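Local coordinates for fimbrial protein MyfA,Fimbrial protein MyfA,Fimbrial protein MyfA (Yersinia enterocolitica, PDB 5LND) that forms the major structural subunit of Myf fimbriae, protease-resistant homopolymers that mediate adhesion and are a probable virulence factor of pathogenic strains, at residues V4-T9 / I124-T129. Sequence-based numbering, arbitrary orientation.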
ATOM      1  N   VAL B   4      16.573  24.469  -4.204  1.00 23.94           N
ATOM      2  CA  VAL B   4      15.318  23.731  -4.336  1.00 23.00           C
ATOM      3  C   VAL B   4      14.557  23.841  -3.024  1.00 22.32           C
ATOM      4  O   VAL B   4      15.166  23.855  -1.962  1.00 25.68           O
ATOM      5  CB  VAL B   4      15.575  22.241  -4.642  1.00 22.26           C
ATOM      6  CG1 VAL B   4      14.275  21.495  -4.852  1.00 21.85           C
ATOM      7  CG2 VAL B   4      16.447  22.099  -5.859  1.00 22.04           C
ATOM      8  N   GLU B   5      13.237  23.960  -3.077  1.00 21.15           N
ATOM      9  CA  GLU B   5      12.448  23.761  -1.866  1.00 23.18           C
ATOM     10  C   GLU B   5      11.303  22.810  -2.125  1.00 21.48           C
ATOM     11  O   GLU B   5      10.574  22.960  -3.093  1.00 21.54           O
ATOM     12  CB  GLU B   5      11.913  25.068  -1.285  1.00 26.88           C
ATOM     13  CG  GLU B   5      10.940  24.863  -0.098  1.00 32.27           C
ATOM     14  CD  GLU B   5      11.602  24.350   1.199  1.00 33.41           C
ATOM     15  OE1 GLU B   5      12.275  23.293   1.190  1.00 33.71           O
ATOM     16  OE2 GLU B   5      11.420  25.002   2.252  1.00 35.04           O
ATOM     17  N   PHE B   6      11.150  21.836  -1.238  1.00 22.01           N
ATOM     18  CA  PHE B   6      10.117  20.823  -1.367  1.00 23.05           C
ATOM     19  C   PHE B   6       9.453  20.585  -0.012  1.00 24.04           C
ATOM     20  O   PHE B   6      10.099  20.144   0.938  1.00 23.63           O
ATOM     21  CB  PHE B   6      10.740  19.533  -1.888  1.00 22.20           C
ATOM     22  CG  PHE B   6       9.745  18.453  -2.175  1.00 20.09           C
ATOM     23  CD1 PHE B   6       8.844  18.588  -3.213  1.00 18.79           C
ATOM     24  CD2 PHE B   6       9.725  17.296  -1.421  1.00 20.10           C
ATOM     25  CE1 PHE B   6       7.931  17.596  -3.494  1.00 16.26           C
ATOM     26  CE2 PHE B   6       8.820  16.294  -1.700  1.00 18.98           C
ATOM     27  CZ  PHE B   6       7.922  16.448  -2.739  1.00 17.37           C
ATOM     28  N   LYS B   7       8.163  20.889   0.073  1.00 22.94           N
ATOM     29  CA  LYS B   7       7.438  20.814   1.328  1.00 23.99           C
ATOM     30  C   LYS B   7       6.091  20.179   1.101  1.00 21.29           C
ATOM     31  O   LYS B   7       5.541  20.264   0.009  1.00 20.37           O
ATOM     32  CB  LYS B   7       7.221  22.212   1.903  1.00 24.26           C
ATOM     33  CG  LYS B   7       8.488  22.959   2.230  1.00 28.78           C
ATOM     34  CD  LYS B   7       8.214  24.163   3.116  1.00 34.29           C
ATOM     35  CE  LYS B   7       7.203  25.097   2.483  1.00 38.48           C
ATOM     36  NZ  LYS B   7       7.159  26.413   3.183  1.00 42.34           N
ATOM     37  N   ALA B   8       5.559  19.541   2.136  1.00 21.69           N
ATOM     38  CA  ALA B   8       4.185  19.076   2.089  1.00 20.89           C
ATOM     39  C   ALA B   8       3.311  20.318   2.127  1.00 21.43           C
ATOM     40  O   ALA B   8       3.692  21.329   2.718  1.00 23.31           O
ATOM     41  CB  ALA B   8       3.882  18.156   3.261  1.00 21.70           C
ATOM     42  N   THR B   9       2.147  20.259   1.494  1.00 22.30           N
ATOM     43  CA  THR B   9       1.258  21.410   1.483  1.00 23.77           C
ATOM     44  C   THR B   9       0.495  21.541   2.796  1.00 26.89           C
ATOM     45  O   THR B   9       0.594  20.677   3.664  1.00 26.94           O
ATOM     46  CB  THR B   9       0.272  21.341   0.346  1.00 21.54           C
ATOM     47  OG1 THR B   9      -0.405  20.084   0.395  1.00 24.25           O
ATOM     48  CG2 THR B   9       0.979  21.502  -0.995  1.00 20.22           C
ATOM     49  N   ILE B 124      15.600  15.540  -2.701  1.00 17.34           N
ATOM     50  CA  ILE B 124      14.494  16.121  -1.964  1.00 18.97           C
ATOM     51  C   ILE B 124      13.795  15.034  -1.158  1.00 19.32           C
ATOM     52  O   ILE B 124      13.896  13.850  -1.484  1.00 21.28           O
ATOM     53  CB  ILE B 124      13.492  16.818  -2.896  1.00 19.63           C
ATOM     54  CG1 ILE B 124      13.075  15.889  -4.032  1.00 17.70           C
ATOM     55  CG2 ILE B 124      14.080  18.105  -3.446  1.00 19.89           C
ATOM     56  CD1 ILE B 124      11.979  16.450  -4.879  1.00 17.45           C
ATOM     57  N   SER B 125      13.097  15.442  -0.103  1.00 18.13           N
ATOM     58  CA  SER B 125      12.392  14.509   0.772  1.00 20.25           C
ATOM     59  C   SER B 125      11.347  15.283   1.581  1.00 20.67           C
ATOM     60  O   SER B 125      11.639  16.346   2.143  1.00 20.49           O
ATOM     61  CB  SER B 125      13.387  13.777   1.689  1.00 20.46           C
ATOM     62  OG  SER B 125      12.766  12.771   2.466  1.00 22.65           O
ATOM     63  N   ALA B 126      10.120  14.772   1.602  1.00 19.68           N
ATOM     64  CA  ALA B 126       9.055  15.372   2.405  1.00 21.22           C
ATOM     65  C   ALA B 126       7.997  14.330   2.763  1.00 21.08           C
ATOM     66  O   ALA B 126       7.846  13.322   2.073  1.00 20.19           O
ATOM     67  CB  ALA B 126       8.418  16.550   1.681  1.00 20.34           C
ATOM     68  N   THR B 127       7.268  14.569   3.847  1.00 20.95           N
ATOM     69  CA  THR B 127       6.207  13.655   4.248  1.00 21.58           C
ATOM     70  C   THR B 127       4.903  14.413   4.414  1.00 20.01           C
ATOM     71  O   THR B 127       4.894  15.520   4.934  1.00 21.36           O
ATOM     72  CB  THR B 127       6.548  12.897   5.554  1.00 20.83           C
ATOM     73  OG1 THR B 127       6.601  13.822   6.640  1.00 27.29           O
ATOM     74  CG2 THR B 127       7.880  12.181   5.444  1.00 18.06           C
ATOM     75  N   LYS B 128       3.812  13.823   3.940  1.00 20.21           N
ATOM     76  CA  LYS B 128       2.495  14.429   4.059  1.00 21.81           C
ATOM     77  C   LYS B 128       1.624  13.509   4.905  1.00 23.03           C
ATOM     78  O   LYS B 128       1.678  12.285   4.771  1.00 24.77           O
ATOM     79  CB  LYS B 128       1.887  14.633   2.671  1.00 22.54           C
ATOM     80  CG  LYS B 128       0.464  15.146   2.649  1.00 23.35           C
ATOM     81  CD  LYS B 128       0.397  16.577   3.120  1.00 22.58           C
ATOM     82  CE  LYS B 128      -1.013  17.091   3.015  1.00 20.78           C
ATOM     83  NZ  LYS B 128      -1.113  18.415   3.646  1.00 23.29           N
ATOM     84  N   THR B 129       0.840  14.093   5.798  1.00 22.97           N
ATOM     85  CA  THR B 129       0.015  13.299   6.695  1.00 25.59           C
ATOM     86  C   THR B 129      -1.341  13.055   6.064  1.00 23.76           C
ATOM     87  O   THR B 129      -1.930  13.963   5.489  1.00 24.81           O
ATOM     88  CB  THR B 129      -0.168  14.014   8.039  1.00 26.71           C
ATOM     89  OG1 THR B 129       1.114  14.241   8.630  1.00 29.22           O
ATOM     90  CG2 THR B 129      -1.026  13.191   8.988  1.00 26.62           C
TER
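The ring of Phe6 lies beneath the end of Ile124, whose CD1 sits over one face, 4.1 Å from the ring centroid and 12° off the normal, a CH-pi contact. In the ring plane, at the edge, come the backbone atoms Ser125 C and Ala126 N. The methyl of Ala126 approaches obliquely, its CB 3.4 Å from Phe6 CE2; a side chain this small lets the ring lie close to the neighbouring backbone. CB of Phe6 points toward strand 118-130, and CG anti to the backbone N (chi1 -175°) carries the ring alongside Ala126. The beta-branched Ile124 serves two partners at once: while CD1 covers the ring, CG2 meets Val4 CG1 at 3.7 Å. Farther along, Ala8 offers just a methyl, whose CB rests 3.3 Å from Thr127 O and 3.8 Å from Lys128 CD. Lys128, bent at chi2, runs past Ala8 and brings NZ to 2.8 Å from Thr9 O, above the carbonyl plane. Asn11 O gives NZ a second acceptor, fitting for a buried lysine, and Asn11 OD1 is hydrogen-bonded to Thr9 OG1. The strands run nearly parallel, 15° apart, side by side in an Ig-like beta sandwich, and side chains instead of a backbone ladder close the seam. Strand 118-130, ending this self-complemented construct, is most likely the donor strand, which in a fimbria would come from another subunit. Strand 3-8 pairs antiparallel with strand 22-30, whose Phe25 stacks on Phe6, whereas strand 118-130 pairs antiparallel with strand 97-108, whose Val105 meets Ile124.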